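Local coordinates for protein proline dehydrogenase (Bradyrhizobium japonicum USDA 110, PDB 3HAZ) that probably oxidises proline to glutamate in two steps, as a bifunctional flavoenzyme joining an FAD-containing proline dehydrogenase to an NAD-dependent aldehyde dehydrogenase, at residues A[19-22]-A[23-27]; A[476-479]-A[480-484]; A[385-389]-A[390-394]; A[568-571]-A[572-575]; A[525-528]-A[529-533]. All coordinates share one frame; numbering follows the deposited sequence.

Contact 1 (A[19-22]-A[23-27])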
loop_
_atom_site.group_PDB
_atom_site.type_symbol
_atom_site.label_atom_id
_atom_site.label_comp_id
_atom_site.label_asym_id
_atom_site.label_seq_id
_atom_site.Cartn_x
_atom_site.Cartn_y
_atom_site.Cartn_z
ATOM N N ALA A 19 -18.738 5.587 27.240
ATOM C CA ALA A 19 -19.813 5.010 26.436
ATOM C C ALA A 19 -21.120 4.869 27.208
ATOM O O ALA A 19 -22.187 5.229 26.710
ATOM C CB ALA A 19 -19.383 3.660 25.874
ATOM N N GLU A 20 -21.032 4.335 28.421
ATOM C CA GLU A 20 -22.210 4.160 29.265
ATOM C C GLU A 20 -22.851 5.499 29.624
ATOM O O GLU A 20 -24.072 5.596 29.762
ATOM C CB GLU A 20 -21.851 3.376 30.528
ATOM C CG GLU A 20 -21.339 1.969 30.229
ATOM C CD GLU A 20 -20.995 1.177 31.478
ATOM O OE1 GLU A 20 -20.708 1.801 32.522
ATOM O OE2 GLU A 20 -21.010 -0.071 31.411
ATOM N N ILE A 21 -22.029 6.532 29.787
ATOM C CA ILE A 21 -22.557 7.872 30.038
ATOM C C ILE A 21 -23.273 8.369 28.785
ATOM O O ILE A 21 -24.397 8.866 28.854
ATOM C CB ILE A 21 -21.449 8.868 30.473
ATOM C CG1 ILE A 21 -20.919 8.495 31.861
ATOM C CG2 ILE A 21 -21.981 10.295 30.489
ATOM C CD1 ILE A 21 -19.752 9.341 32.323
ATOM N N ALA A 22 -22.620 8.206 27.637
ATOM C CA ALA A 22 -23.207 8.596 26.361
ATOM C C ALA A 22 -24.518 7.854 26.082
ATOM O O ALA A 22 -25.410 8.389 25.426
ATOM C CB ALA A 22 -22.212 8.366 25.228
ATOM N N ALA A 23 -24.632 6.627 26.581
ATOM C CA ALA A 23 -25.841 5.838 26.365
ATOM C C ALA A 23 -27.031 6.467 27.080
ATOM O O ALA A 23 -28.181 6.226 26.716
ATOM C CB ALA A 23 -25.634 4.388 26.820
ATOM N N ARG A 24 -26.752 7.274 28.099
ATOM C CA ARG A 24 -27.806 7.986 28.816
ATOM C C ARG A 24 -28.041 9.370 28.208
ATOM O O ARG A 24 -29.183 9.760 27.958
ATOM C CB ARG A 24 -27.455 8.133 30.301
ATOM C CG ARG A 24 -27.155 6.830 31.031
ATOM C CD ARG A 24 -26.858 7.076 32.513
ATOM N NE ARG A 24 -25.795 8.064 32.719
ATOM C CZ ARG A 24 -26.002 9.324 33.096
ATOM N NH1 ARG A 24 -27.236 9.761 33.318
ATOM N NH2 ARG A 24 -24.975 10.152 33.255
ATOM N N LEU A 25 -26.954 10.102 27.965
ATOM C CA LEU A 25 -27.040 11.496 27.525
ATOM C C LEU A 25 -27.583 11.680 26.110
ATOM O O LEU A 25 -28.252 12.674 25.832
ATOM C CB LEU A 25 -25.674 12.188 27.630
ATOM C CG LEU A 25 -24.962 12.180 28.982
ATOM C CD1 LEU A 25 -23.636 12.915 28.860
ATOM C CD2 LEU A 25 -25.828 12.785 30.091
ATOM N N LEU A 26 -27.286 10.741 25.216
ATOM C CA LEU A 26 -27.692 10.887 23.818
ATOM C C LEU A 26 -29.212 10.887 23.621
ATOM O O LEU A 26 -29.753 11.778 22.968
ATOM C CB LEU A 26 -27.022 9.835 22.927
ATOM C CG LEU A 26 -25.546 10.065 22.584
ATOM C CD1 LEU A 26 -24.965 8.860 21.856
ATOM C CD2 LEU A 26 -25.363 11.317 21.750
ATOM N N PRO A 27 -29.911 9.887 24.176
ATOM C CA PRO A 27 -31.368 9.905 24.002
ATOM C C PRO A 27 -32.006 11.097 24.708
ATOM O O PRO A 27 -32.896 11.736 24.149
ATOM C CB PRO A 27 -31.821 8.593 24.655
ATOM C CG PRO A 27 -30.602 7.722 24.654
ATOM C CD PRO A 27 -29.439 8.649 24.821
#
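The guanidinium of Arg24 is approached at a slant by the CG2 methyl of Ile21, 4.1 Å from Arg24 NH2, and by the carbonyl oxygen Glu20 O. Both meet it from the preceding turn of helix 18-28, and the contact is ordinary i to i+3 and i+4 packing along that helix. CG of Arg24, beside the backbone N (chi1 -56°), passes 3.6 Å from Glu20 O, and a bend at chi3 turns the guanidinium toward Ile21. On the next face Ile21 and Leu25 lie side by side and point the same way, with Ile21 CG2 3.5 Å from Leu25 CD1. Ile21 CG2 stands anti to its own backbone nitrogen, which sends the methyl down the helix toward Leu25. An alanine in place of Leu25 would take away the branch that covers this methyl, and would probably leave a gap beside Ile21 CG2 and against Asn375 and Ala378 of helix 369-384. Two donors grip Ile21 O: Leu25 N arrives in the carbonyl plane at 3.0 Å, and Arg24 N comes from above it, 58° out. Further on, the helix kinks at Pro27, whose nitrogen makes no bond to the turn before. Leu26 packs on Leu374 of helix 369-384 and on Ile491. Leu26 N reaches Ala22 O at 3.0 Å, and Leu26 CG rests 3.3 Å from the same oxygen.

Contact 2 (A[476-479]-A[480-484]). With SO4 (sulfate ion), chain I.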
loop_
_atom_site.group_PDB
_atom_site.type_symbol
_atom_site.label_atom_id
_atom_site.label_comp_id
_atom_site.label_asym_id
_atom_site.label_seq_id
_atom_site.Cartn_x
_atom_site.Cartn_y
_atom_site.Cartn_z
ATOM N N TYR A 476 -13.584 33.249 9.701
ATOM C CA TYR A 476 -14.673 33.310 8.723
ATOM C C TYR A 476 -14.680 32.165 7.710
ATOM O O TYR A 476 -15.587 32.062 6.887
ATOM C CB TYR A 476 -14.711 34.670 8.020
ATOM C CG TYR A 476 -15.213 35.791 8.906
ATOM C CD1 TYR A 476 -15.838 35.517 10.118
ATOM C CD2 TYR A 476 -15.090 37.117 8.519
ATOM C CE1 TYR A 476 -16.305 36.539 10.929
ATOM C CE2 TYR A 476 -15.561 38.145 9.319
ATOM C CZ TYR A 476 -16.165 37.852 10.522
ATOM O OH TYR A 476 -16.626 38.875 11.317
ATOM N N ARG A 477 -13.680 31.293 7.774
ATOM C CA ARG A 477 -13.703 30.089 6.957
ATOM C C ARG A 477 -14.753 29.133 7.494
ATOM O O ARG A 477 -15.263 28.286 6.762
ATOM C CB ARG A 477 -12.338 29.399 6.950
ATOM C CG ARG A 477 -11.284 30.082 6.093
ATOM C CD ARG A 477 -9.915 29.472 6.347
ATOM N NE ARG A 477 -9.545 29.574 7.755
ATOM C CZ ARG A 477 -8.455 29.030 8.284
ATOM N NH1 ARG A 477 -8.201 29.178 9.575
ATOM N NH2 ARG A 477 -7.620 28.337 7.521
ATOM N N VAL A 478 -15.065 29.262 8.780
ATOM C CA VAL A 478 -16.039 28.379 9.409
ATOM C C VAL A 478 -17.440 28.936 9.222
ATOM O O VAL A 478 -17.754 30.003 9.744
ATOM C CB VAL A 478 -15.758 28.210 10.917
ATOM C CG1 VAL A 478 -16.806 27.310 11.554
ATOM C CG2 VAL A 478 -14.348 27.655 11.138
ATOM N N PRO A 479 -18.283 28.216 8.469
ATOM C CA PRO A 479 -19.645 28.669 8.169
ATOM C C PRO A 479 -20.500 28.670 9.426
ATOM O O PRO A 479 -20.292 27.838 10.305
ATOM C CB PRO A 479 -20.170 27.606 7.190
ATOM C CG PRO A 479 -18.960 26.851 6.728
ATOM C CD PRO A 479 -17.986 26.911 7.856
ATOM N N VAL A 480 -21.451 29.591 9.505
ATOM C CA VAL A 480 -22.352 29.649 10.647
ATOM C C VAL A 480 -22.998 28.291 10.959
ATOM O O VAL A 480 -23.031 27.870 12.115
ATOM C CB VAL A 480 -23.433 30.724 10.453
ATOM C CG1 VAL A 480 -24.466 30.652 11.573
ATOM C CG2 VAL A 480 -22.794 32.110 10.389
ATOM N N PRO A 481 -23.501 27.593 9.930
ATOM C CA PRO A 481 -24.148 26.309 10.224
ATOM C C PRO A 481 -23.219 25.313 10.922
ATOM O O PRO A 481 -23.699 24.465 11.673
ATOM C CB PRO A 481 -24.558 25.803 8.838
ATOM C CG PRO A 481 -24.708 27.057 8.022
ATOM C CD PRO A 481 -23.608 27.948 8.503
ATOM N N ALA A 482 -21.914 25.426 10.691
ATOM C CA ALA A 482 -20.939 24.546 11.331
ATOM C C ALA A 482 -20.856 24.766 12.846
ATOM O O ALA A 482 -20.654 23.824 13.615
ATOM C CB ALA A 482 -19.566 24.723 10.695
ATOM N N LEU A 483 -20.998 26.016 13.267
ATOM C CA LEU A 483 -20.968 26.347 14.684
ATOM C C LEU A 483 -22.238 25.852 15.364
ATOM O O LEU A 483 -22.324 25.822 16.594
ATOM C CB LEU A 483 -20.829 27.857 14.866
ATOM C CG LEU A 483 -19.647 28.502 14.139
ATOM C CD1 LEU A 483 -19.808 30.008 14.098
ATOM C CD2 LEU A 483 -18.324 28.123 14.797
ATOM N N LEU A 484 -23.211 25.450 14.551
ATOM C CA LEU A 484 -24.547 25.112 15.037
ATOM C C LEU A 484 -24.819 23.613 15.086
ATOM O O LEU A 484 -25.923 23.187 15.430
ATOM C CB LEU A 484 -25.604 25.783 14.162
ATOM C CG LEU A 484 -25.693 27.301 14.293
ATOM C CD1 LEU A 484 -26.938 27.822 13.592
ATOM C CD2 LEU A 484 -25.698 27.683 15.761
HETATM S S SO4 I . -4.616 27.889 9.826
HETATM O O1 SO4 I . -5.225 27.085 8.768
HETATM O O2 SO4 I . -3.305 27.333 10.151
HETATM O O3 SO4 I . -4.458 29.270 9.376
HETATM O O4 SO4 I . -5.466 27.867 11.016
#
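Pro479 is extended, with psi at 148°, and the chain turns helical at Val480, so that Pro479 O points forward into the new turn and accepts from Ala482 N at 2.9 Å. This starts the short, weakly bonded helix 480-483 that follows the loop after helix 469-473. The donor sits well above the carbonyl plane, as the tight i to i+3 spacing imposes. The side chains before the turn close over the same residues. Val478 CG1, anti to the backbone N (chi1 179°), touches two partners: Leu483 CD2 at 3.7 Å and Ala482 CB at 3.9 Å. The valine and the leucine cross at about a right angle. The Pro479 ring adds two contacts: its CB is 3.7 Å from Pro481 CD, and its CD is 3.9 Å from Ala482 CB. Leu483 also packs on Phe469, a residue of the FAD site, and on Ile47 of helix 33-50, which places the turn beside the flavin pocket, the Leu483 side chain about 9 Å from the FAD. On another side the second subunit comes in: the ring of its Phe67 meets Tyr476, and its Arg148 packs on Pro479. Arg477 reaches away from the turn, with NH1 paired to Asp475 and the guanidinium turned to a sulfate ion, probably from the crystallisation liquor. Arg477 NH1 makes a long, weak bond to sulfate O4, whereas Arg477 NH2 gives a nearly straight one, 178°, to sulfate O1, which lies 3.0 Å off in the guanidinium plane at its edge.

Contact 3 (A[385-389]-A[390-394])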
loop_
_atom_site.group_PDB
_atom_site.type_symbol
_atom_site.label_atom_id
_atom_site.label_comp_id
_atom_site.label_asym_id
_atom_site.label_seq_id
_atom_site.Cartn_x
_atom_site.Cartn_y
_atom_site.Cartn_z
ATOM N N ALA A 385 -33.908 22.775 37.149
ATOM C CA ALA A 385 -34.999 22.132 37.878
ATOM C C ALA A 385 -34.781 22.199 39.389
ATOM O O ALA A 385 -35.645 21.784 40.159
ATOM C CB ALA A 385 -35.165 20.684 37.420
ATOM N N LEU A 386 -33.628 22.724 39.803
ATOM C CA LEU A 386 -33.314 22.885 41.223
ATOM C C LEU A 386 -33.612 24.307 41.722
ATOM O O LEU A 386 -33.445 24.610 42.906
ATOM C CB LEU A 386 -31.856 22.484 41.513
ATOM C CG LEU A 386 -31.513 20.998 41.312
ATOM C CD1 LEU A 386 -30.026 20.716 41.549
ATOM C CD2 LEU A 386 -32.379 20.111 42.200
ATOM N N ARG A 387 -34.044 25.179 40.812
ATOM C CA ARG A 387 -34.597 26.470 41.200
ATOM C C ARG A 387 -35.844 26.208 42.052
ATOM O O ARG A 387 -36.550 25.226 41.819
ATOM C CB ARG A 387 -34.965 27.287 39.957
ATOM C CG ARG A 387 -33.777 27.650 39.068
ATOM C CD ARG A 387 -34.234 28.379 37.815
ATOM N NE ARG A 387 -34.993 27.504 36.924
ATOM C CZ ARG A 387 -35.634 27.917 35.834
ATOM N NH1 ARG A 387 -35.620 29.201 35.501
ATOM N NH2 ARG A 387 -36.295 27.047 35.078
ATOM N N PRO A 388 -36.135 27.087 43.026
ATOM C CA PRO A 388 -35.470 28.361 43.322
ATOM C C PRO A 388 -34.358 28.276 44.364
ATOM O O PRO A 388 -33.667 29.273 44.573
ATOM C CB PRO A 388 -36.606 29.220 43.910
ATOM C CG PRO A 388 -37.822 28.301 44.024
ATOM C CD PRO A 388 -37.329 26.906 43.867
ATOM N N ARG A 389 -34.201 27.138 45.030
ATOM C CA ARG A 389 -33.167 27.022 46.052
ATOM C C ARG A 389 -31.791 27.260 45.436
ATOM O O ARG A 389 -30.963 27.980 45.995
ATOM C CB ARG A 389 -33.212 25.653 46.733
ATOM C CG ARG A 389 -32.172 25.498 47.830
ATOM C CD ARG A 389 -32.337 24.195 48.600
ATOM N NE ARG A 389 -33.650 24.084 49.234
ATOM C CZ ARG A 389 -33.986 24.653 50.388
ATOM N NH1 ARG A 389 -33.109 25.399 51.050
ATOM N NH2 ARG A 389 -35.208 24.482 50.880
ATOM N N ILE A 390 -31.553 26.641 44.287
ATOM C CA ILE A 390 -30.313 26.835 43.547
ATOM C C ILE A 390 -30.517 27.900 42.469
ATOM O O ILE A 390 -31.448 27.812 41.666
ATOM C CB ILE A 390 -29.836 25.521 42.876
ATOM C CG1 ILE A 390 -29.664 24.406 43.910
ATOM C CG2 ILE A 390 -28.542 25.746 42.094
ATOM C CD1 ILE A 390 -28.635 24.713 44.992
ATOM N N PHE A 391 -29.654 28.910 42.469
ATOM C CA PHE A 391 -29.642 29.916 41.414
ATOM C C PHE A 391 -28.479 29.601 40.471
ATOM O O PHE A 391 -27.322 29.859 40.802
ATOM C CB PHE A 391 -29.491 31.317 42.019
ATOM C CG PHE A 391 -29.479 32.430 40.998
ATOM C CD1 PHE A 391 -30.664 33.060 40.621
ATOM C CD2 PHE A 391 -28.278 32.867 40.440
ATOM C CE1 PHE A 391 -30.657 34.094 39.689
ATOM C CE2 PHE A 391 -28.259 33.903 39.500
ATOM C CZ PHE A 391 -29.450 34.516 39.123
ATOM N N PRO A 392 -28.785 29.015 39.302
ATOM C CA PRO A 392 -27.741 28.588 38.364
ATOM C C PRO A 392 -27.125 29.765 37.622
ATOM O O PRO A 392 -27.818 30.731 37.301
ATOM C CB PRO A 392 -28.491 27.682 37.373
ATOM C CG PRO A 392 -29.842 27.423 37.989
ATOM C CD PRO A 392 -30.129 28.628 38.844
ATOM N N GLN A 393 -25.826 29.671 37.367
ATOM C CA GLN A 393 -25.087 30.682 36.627
ATOM C C GLN A 393 -24.305 29.959 35.540
ATOM O O GLN A 393 -23.380 29.204 35.830
ATOM C CB GLN A 393 -24.117 31.420 37.549
ATOM C CG GLN A 393 -24.742 31.921 38.854
ATOM C CD GLN A 393 -23.694 32.277 39.899
ATOM O OE1 GLN A 393 -23.000 31.406 40.423
ATOM N NE2 GLN A 393 -23.573 33.561 40.198
ATOM N N PHE A 394 -24.684 30.177 34.291
ATOM C CA PHE A 394 -24.090 29.433 33.194
ATOM C C PHE A 394 -23.001 30.269 32.550
ATOM O O PHE A 394 -23.280 31.187 31.789
ATOM C CB PHE A 394 -25.167 29.025 32.186
ATOM C CG PHE A 394 -26.299 28.251 32.808
ATOM C CD1 PHE A 394 -26.122 26.929 33.196
ATOM C CD2 PHE A 394 -27.529 28.850 33.035
ATOM C CE1 PHE A 394 -27.154 26.217 33.788
ATOM C CE2 PHE A 394 -28.565 28.144 33.621
ATOM C CZ PHE A 394 -28.378 26.823 33.997
#
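With chi1 of Ile390 at -57°, its CG1 branch stands beside its own backbone nitrogen and reaches back to Leu386, where Ile390 CG1 lies 3.8 Å from Leu386 CB. In Arg387 a similar first torsion, -63°, swings CG beside the nitrogen and away from the carbonyl carbon. Arg387 CG then rests 3.8 Å from Pro392 CD, the two side chains crossing at about a right angle, and 3.5 Å from Ile390 O. Underneath, Ile390 N gives a nearly straight bond (170°) of 3.1 Å to Leu386 O, coming in above the carbonyl plane. It closes a turn that contains the cis peptide bond before Pro388. Arg387 CA adds a CA-H...O contact to Ile390 O at 3.5 Å. The charged ends are held by neighbours: Arg387 NE by Leu384 O, and Arg389 NH1 by a salt bridge to Asp335. A serine in place of Ile390 would remove the CG1 branch that packs on Leu386 and most of the side chain that touches Leu383 and Val340, and is likely to leave a gap between turn, helix and strand. Strand 390-395 runs parallel between strands 338-343 and 416-420. The turn thus links helix 369-384 to the next parallel strand, the helix-to-strand connection of the TIM barrel of the proline dehydrogenase domain.

Contact 4 (A[568-571]-A[572-575])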
loop_
_atom_site.group_PDB
_atom_site.type_symbol
_atom_site.label_atom_id
_atom_site.label_comp_id
_atom_site.label_asym_id
_atom_site.label_seq_id
_atom_site.Cartn_x
_atom_site.Cartn_y
_atom_site.Cartn_z
ATOM N N ARG A 568 21.195 -20.416 26.289
ATOM C CA ARG A 568 20.628 -21.140 25.155
ATOM C C ARG A 568 19.106 -21.259 25.230
ATOM O O ARG A 568 18.470 -21.806 24.323
ATOM C CB ARG A 568 21.268 -22.526 25.029
ATOM C CG ARG A 568 22.715 -22.486 24.568
ATOM C CD ARG A 568 23.410 -23.830 24.755
ATOM N NE ARG A 568 24.782 -23.790 24.253
ATOM C CZ ARG A 568 25.798 -23.202 24.882
ATOM N NH1 ARG A 568 27.009 -23.214 24.343
ATOM N NH2 ARG A 568 25.604 -22.601 26.050
ATOM N N THR A 569 18.519 -20.760 26.311
ATOM C CA THR A 569 17.065 -20.649 26.382
ATOM C C THR A 569 16.567 -19.594 25.383
ATOM O O THR A 569 17.096 -18.486 25.331
ATOM C CB THR A 569 16.614 -20.307 27.810
ATOM O OG1 THR A 569 17.011 -21.366 28.690
ATOM C CG2 THR A 569 15.098 -20.126 27.875
ATOM N N PRO A 570 15.560 -19.945 24.566
ATOM C CA PRO A 570 15.019 -19.006 23.569
ATOM C C PRO A 570 14.661 -17.636 24.162
ATOM O O PRO A 570 14.128 -17.563 25.272
ATOM C CB PRO A 570 13.757 -19.714 23.070
ATOM C CG PRO A 570 14.070 -21.189 23.250
ATOM C CD PRO A 570 14.938 -21.280 24.481
ATOM N N ALA A 571 14.947 -16.569 23.416
ATOM C CA ALA A 571 14.705 -15.206 23.889
ATOM C C ALA A 571 13.250 -14.966 24.299
ATOM O O ALA A 571 12.980 -14.272 25.282
ATOM C CB ALA A 571 15.142 -14.189 22.840
ATOM N N GLY A 572 12.318 -15.544 23.551
ATOM C CA GLY A 572 10.904 -15.399 23.863
ATOM C C GLY A 572 10.569 -15.958 25.234
ATOM O O GLY A 572 9.717 -15.425 25.951
ATOM N N ILE A 573 11.250 -17.037 25.605
ATOM C CA ILE A 573 11.038 -17.651 26.910
ATOM C C ILE A 573 11.652 -16.804 28.030
ATOM O O ILE A 573 11.073 -16.677 29.110
ATOM C CB ILE A 573 11.571 -19.102 26.950
ATOM C CG1 ILE A 573 10.797 -19.968 25.948
ATOM C CG2 ILE A 573 11.459 -19.686 28.354
ATOM C CD1 ILE A 573 11.248 -21.418 25.909
ATOM N N ARG A 574 12.817 -16.212 27.771
ATOM C CA ARG A 574 13.417 -15.308 28.748
ATOM C C ARG A 574 12.524 -14.076 28.929
ATOM O O ARG A 574 12.264 -13.645 30.054
ATOM C CB ARG A 574 14.834 -14.893 28.333
ATOM C CG ARG A 574 15.733 -16.054 27.916
ATOM C CD ARG A 574 17.216 -15.707 28.025
ATOM N NE ARG A 574 17.631 -14.664 27.088
ATOM C CZ ARG A 574 18.237 -14.891 25.923
ATOM N NH1 ARG A 574 18.500 -16.127 25.533
ATOM N NH2 ARG A 574 18.584 -13.872 25.142
ATOM N N ALA A 575 12.042 -13.532 27.817
ATOM C CA ALA A 575 11.169 -12.359 27.844
ATOM C C ALA A 575 9.886 -12.644 28.616
ATOM O O ALA A 575 9.389 -11.797 29.371
ATOM C CB ALA A 575 10.849 -11.903 26.421
#
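Arg574 N and Ile573 N share one acceptor, Pro570 O, at the start of helix 571-587 of the aldehyde dehydrogenase part, where Pro570 holds the N-cap position and Ala571 and Arg574 pack on Phe629 of helix 604-629. The bond from Arg574 N, 3.1 Å to Pro570 O, lies in the carbonyl plane. Ile573 N, at 2.9 Å from Pro570 O, is poorly aligned and its bond is weak. Ala571 O takes Ala575 N at 2.8 Å, almost in line with the carbonyl, so the regular i to i+4 pattern is set at once. The arginine side chain doubles back at chi3 (-66°) toward the residues ahead of the helix. There Arg574 NH1 offers Thr569 O a short but bent, weak bond of 2.8 Å, while NE is taken up by Met675 O. Thr569 OG1 turns the other way, to Gly565 O, and Arg568 NE pairs with Asp933 of the third subunit. Apolar groups fill in beside these bonds: Thr569 CG2 lies 3.7 Å from Ile573 CG2, and Pro570 and Ile573 run side by side. The guanidinium of Arg574 lays one face over Ala571, whose CA sits 4.1 Å above the plane, over its centre.

Contact 5 (A[525-528]-A[529-533])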
loop_
_atom_site.group_PDB
_atom_site.type_symbol
_atom_site.label_atom_id
_atom_site.label_comp_id
_atom_site.label_asym_id
_atom_site.label_seq_id
_atom_site.Cartn_x
_atom_site.Cartn_y
_atom_site.Cartn_z
ATOM N N THR A 525 -11.385 6.963 47.813
ATOM C CA THR A 525 -11.592 5.520 47.806
ATOM C C THR A 525 -10.305 4.804 47.405
ATOM O O THR A 525 -9.928 3.803 48.014
ATOM C CB THR A 525 -12.730 5.106 46.850
ATOM O OG1 THR A 525 -13.946 5.754 47.244
ATOM C CG2 THR A 525 -12.942 3.606 46.898
ATOM N N ALA A 526 -9.632 5.329 46.385
ATOM C CA ALA A 526 -8.392 4.733 45.884
ATOM C C ALA A 526 -7.242 4.881 46.876
ATOM O O ALA A 526 -6.499 3.928 47.117
ATOM C CB ALA A 526 -8.011 5.345 44.522
ATOM N N LEU A 527 -7.094 6.077 47.448
ATOM C CA LEU A 527 -6.031 6.324 48.416
ATOM C C LEU A 527 -6.260 5.538 49.713
ATOM O O LEU A 527 -5.325 4.964 50.278
ATOM C CB LEU A 527 -5.896 7.822 48.717
ATOM C CG LEU A 527 -4.829 8.176 49.756
ATOM C CD1 LEU A 527 -3.458 7.645 49.339
ATOM C CD2 LEU A 527 -4.770 9.677 50.001
ATOM N N ASP A 528 -7.503 5.514 50.184
ATOM C CA ASP A 528 -7.829 4.791 51.417
ATOM C C ASP A 528 -7.574 3.296 51.266
ATOM O O ASP A 528 -7.094 2.643 52.192
ATOM C CB ASP A 528 -9.288 5.021 51.826
ATOM C CG ASP A 528 -9.560 6.455 52.268
ATOM O OD1 ASP A 528 -8.593 7.226 52.463
ATOM O OD2 ASP A 528 -10.752 6.806 52.422
ATOM N N GLN A 529 -7.895 2.753 50.094
ATOM C CA GLN A 529 -7.714 1.322 49.855
ATOM C C GLN A 529 -6.232 0.970 49.778
ATOM O O GLN A 529 -5.788 -0.028 50.354
ATOM C CB GLN A 529 -8.435 0.881 48.575
ATOM C CG GLN A 529 -8.452 -0.633 48.369
ATOM C CD GLN A 529 -9.197 -1.367 49.482
ATOM O OE1 GLN A 529 -10.378 -1.117 49.724
ATOM N NE2 GLN A 529 -8.507 -2.281 50.161
ATOM N N LEU A 530 -5.472 1.793 49.062
ATOM C CA LEU A 530 -4.025 1.630 48.973
ATOM C C LEU A 530 -3.378 1.656 50.358
ATOM O O LEU A 530 -2.527 0.828 50.666
ATOM C CB LEU A 530 -3.413 2.728 48.094
ATOM C CG LEU A 530 -1.883 2.768 48.043
ATOM C CD1 LEU A 530 -1.329 1.418 47.592
ATOM C CD2 LEU A 530 -1.382 3.889 47.137
ATOM N N LEU A 531 -3.780 2.619 51.184
ATOM C CA LEU A 531 -3.226 2.759 52.528
ATOM C C LEU A 531 -3.526 1.524 53.364
ATOM O O LEU A 531 -2.661 1.022 54.075
ATOM C CB LEU A 531 -3.790 4.004 53.220
ATOM C CG LEU A 531 -3.214 5.355 52.786
ATOM C CD1 LEU A 531 -4.077 6.517 53.297
ATOM C CD2 LEU A 531 -1.782 5.484 53.274
ATOM N N THR A 532 -4.762 1.048 53.267
ATOM C CA THR A 532 -5.199 -0.154 53.964
ATOM C C THR A 532 -4.402 -1.376 53.515
ATOM O O THR A 532 -3.905 -2.141 54.340
ATOM C CB THR A 532 -6.698 -0.413 53.721
ATOM O OG1 THR A 532 -7.467 0.646 54.305
ATOM C CG2 THR A 532 -7.121 -1.743 54.335
ATOM N N ASP A 533 -4.278 -1.549 52.202
ATOM C CA ASP A 533 -3.564 -2.692 51.645
ATOM C C ASP A 533 -2.124 -2.730 52.138
ATOM O O ASP A 533 -1.640 -3.771 52.581
ATOM C CB ASP A 533 -3.607 -2.665 50.113
ATOM C CG ASP A 533 -4.995 -2.967 49.558
ATOM O OD1 ASP A 533 -5.868 -3.389 50.345
ATOM O OD2 ASP A 533 -5.213 -2.785 48.340
#
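Leu527 and Leu531, one turn apart, meet through different rotamers: Leu527 has CG anti to its backbone nitrogen (chi1 178°), whereas Leu531 sets CG beside it (-77°). The two side chains cross obliquely, with Leu527 CG 4.0 Å from Leu531 CD1. Leu531 CG also lies over the backbone, 3.3 Å from Leu527 O. On another face Thr532 places OG1 beside its own N, and both atoms bond to Asp528 O. Thr532 OG1 is 2.9 Å and Thr532 N 3.0 Å from Asp528 O, and they arrive from opposite faces of the carbonyl plane, so the hydroxyl's rotation is fixed by a backbone acceptor. Gln529 starts out extended and then bends at chi2 (62°), which curls its amide along the helix toward Asp533. Gln529 NE2 reaches Asp533 OD1 at 2.9 Å, the oxygen lying in the amide plane while the donor stands above the carboxylate plane. Polar residues thus gather on one side; on the other, Leu527, Leu530 and Leu531 all pack on Leu604 of helix 604-629, and Leu527 and Leu530 on Phe521. This division of faces is that of an amphipathic surface helix, here helix 524-536.

Along the chain the order is contacts 1, 3, 2, 5 and 4, and no two touch. Contacts 1, 2 and 3 lie in and around the proline dehydrogenase barrel, with centres 24 to 32 Å apart. Contact 1 packs on helix 369-384, and contact 3 is the turn leading from it into the barrel strand. Contact 2 follows the last barrel strand in the chain and lies near the FAD site. Contact 5, about 30 Å from contact 1 and 37 Å from contact 4 between centres, occupies helix 524-536, which packs on helix 604-629. Contact 4 also packs on helix 604-629, in the aldehyde dehydrogenase part, its centre 65 Å from that of contact 3. Together they span both enzymatic units.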